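Local coordinates for putative histidinol-phosphate aminotransferase (Burkholderia pseudomallei, PDB 3P1T) that probably catalyses pyridoxal-phosphate-dependent transamination, perhaps of L-histidinol phosphate with 2-oxoglutarate in histidine biosynthesis, at the interface of chains A and B. Numbering follows the deposited sequence. Chains: chain A/B, Putative histidinol-phosphate aminotransferase.

The interface of chains A and B. Residues chain A 30, 34-35, 38, 205, 233, 236; chain B 42, 45, 232.
A:Ile38 meets B:Ile45 and B:Leu232 at the middle of an apolar patch of the dimer interface. The two chains are copies of one protein, and the patch recurs with the chains exchanged. Fold-type I aminotransferases generally work as dimers, so this pairing is likely the biological one.

The apolar contacts fall into two groups. In the first, A:Ile38 and B:Ile45 reach toward each other tip to tip, CD1 to CD1 at 3.8 Å. The CG1 branch of B:Ile45 lies between its own backbone N and carbonyl carbon (chi1 61°), and from there CD1 extends in among chain A side chains. A:Val30 crosses it at about a right angle, with CG1 3.8 Å from B:Ile45 CD1. A:Val34, from helix 32-41, adds its CG1 to the same methyl. B:Ala42 CB packs 3.9 Å from A:Ile38 CD1.

In the second group, B:Leu232, at the start of helix 231-241, forks against chain A. B:Leu232 CD2 meets A:Ile38 CG2 at 3.8 Å. B:Leu232 CD1 meets A:Leu205 CD2 at 3.7 Å, the two side chains meeting at a slant. A:Ile38 lies nearly perpendicular to this leucine. The A:Asp233 side chain slides past it in the opposite direction, with carboxylate OD1 near B:Leu232 CD1 at the margin of the contact.

Polar atoms do not bond across the patch. The carbonyl O of B:Ala42 faces carbon, with A:Val30 CG1 3.6 Å away. Within chain A, the side-chain amide of A:Gln35 ties helix 32-41 to the preceding loop: NE2 donates to A:Val30 O at 2.9 Å, from 41° above the carbonyl plane.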
loop_
_atom_site.group_PDB
_atom_site.type_symbol
_atom_site.label_atom_id
_atom_site.label_comp_id
_atom_site.label_asym_id
_atom_site.label_seq_id
_atom_site.Cartn_x
_atom_site.Cartn_y
_atom_site.Cartn_z
ATOM N N VAL A 30 3.831 22.112 -3.590
ATOM C CA VAL A 30 4.318 21.263 -2.504
ATOM C C VAL A 30 5.435 22.028 -1.785
ATOM O O VAL A 30 6.366 22.501 -2.444
ATOM C CB VAL A 30 4.771 19.877 -3.034
ATOM C CG1 VAL A 30 5.267 18.980 -1.893
ATOM C CG2 VAL A 30 3.636 19.191 -3.795
ATOM N N VAL A 34 9.004 19.751 2.553
ATOM C CA VAL A 34 8.361 18.469 2.333
ATOM C C VAL A 34 9.122 17.751 1.192
ATOM O O VAL A 34 9.514 16.597 1.383
ATOM C CB VAL A 34 6.836 18.598 2.087
ATOM C CG1 VAL A 34 6.248 17.306 1.528
ATOM C CG2 VAL A 34 6.113 18.974 3.375
ATOM N N GLN A 35 9.404 18.450 0.071
ATOM C CA GLN A 35 10.148 17.904 -1.077
ATOM C C GLN A 35 11.551 17.461 -0.657
ATOM O O GLN A 35 11.981 16.380 -1.055
ATOM C CB GLN A 35 10.241 18.911 -2.233
ATOM C CG GLN A 35 8.891 19.299 -2.835
ATOM C CD GLN A 35 8.992 20.071 -4.127
ATOM O OE1 GLN A 35 9.734 19.709 -5.040
ATOM N NE2 GLN A 35 8.165 21.097 -4.274
ATOM N N ILE A 38 11.685 14.117 1.191
ATOM C CA ILE A 38 11.508 13.037 0.216
ATOM C C ILE A 38 12.868 12.787 -0.478
ATOM O O ILE A 38 13.319 11.644 -0.517
ATOM C CB ILE A 38 10.351 13.325 -0.788
ATOM C CG1 ILE A 38 8.987 13.391 -0.056
ATOM C CG2 ILE A 38 10.294 12.250 -1.882
ATOM C CD1 ILE A 38 7.836 13.998 -0.885
ATOM N N LEU A 205 -0.225 10.012 -2.607
ATOM C CA LEU A 205 0.336 8.946 -1.753
ATOM C C LEU A 205 -0.763 8.055 -1.212
ATOM O O LEU A 205 -0.488 6.916 -0.815
ATOM C CB LEU A 205 1.168 9.504 -0.594
ATOM C CG LEU A 205 2.246 10.525 -0.956
ATOM C CD1 LEU A 205 3.097 10.819 0.230
ATOM C CD2 LEU A 205 3.105 10.056 -2.129
ATOM N N ASP A 233 6.913 7.374 1.415
ATOM C CA ASP A 233 5.627 7.860 1.899
ATOM C C ASP A 233 5.709 8.230 3.385
ATOM O O ASP A 233 5.141 9.254 3.778
ATOM C CB ASP A 233 4.529 6.822 1.650
ATOM C CG ASP A 233 4.232 6.508 0.191
ATOM O OD1 ASP A 233 4.547 7.341 -0.673
ATOM O OD2 ASP A 233 3.682 5.426 -0.079
ATOM N N ALA A 236 7.525 11.526 3.760
ATOM C CA ALA A 236 6.639 12.535 3.197
ATOM C C ALA A 236 5.589 12.939 4.244
ATOM O O ALA A 236 5.507 14.125 4.615
ATOM C CB ALA A 236 5.980 12.013 1.934
ATOM N N ALA B 42 8.224 14.385 -6.339
ATOM C CA ALA B 42 7.964 15.039 -5.057
ATOM C C ALA B 42 7.220 16.362 -5.240
ATOM O O ALA B 42 6.429 16.725 -4.382
ATOM C CB ALA B 42 9.266 15.274 -4.312
ATOM N N ILE B 45 3.130 15.471 -5.572
ATOM C CA ILE B 45 2.507 14.513 -4.642
ATOM C C ILE B 45 1.083 14.972 -4.239
ATOM O O ILE B 45 0.327 14.156 -3.706
ATOM C CB ILE B 45 3.363 14.243 -3.378
ATOM C CG1 ILE B 45 3.588 15.527 -2.555
ATOM C CG2 ILE B 45 4.655 13.545 -3.755
ATOM C CD1 ILE B 45 4.275 15.324 -1.250
ATOM N N LEU B 232 5.220 8.532 -5.603
ATOM C CA LEU B 232 6.642 8.418 -5.279
ATOM C C LEU B 232 7.171 7.000 -5.563
ATOM O O LEU B 232 8.192 6.878 -6.235
ATOM C CB LEU B 232 6.925 8.807 -3.817
ATOM C CG LEU B 232 6.617 10.258 -3.410
ATOM C CD1 LEU B 232 6.800 10.436 -1.912
ATOM C CD2 LEU B 232 7.441 11.277 -4.224
#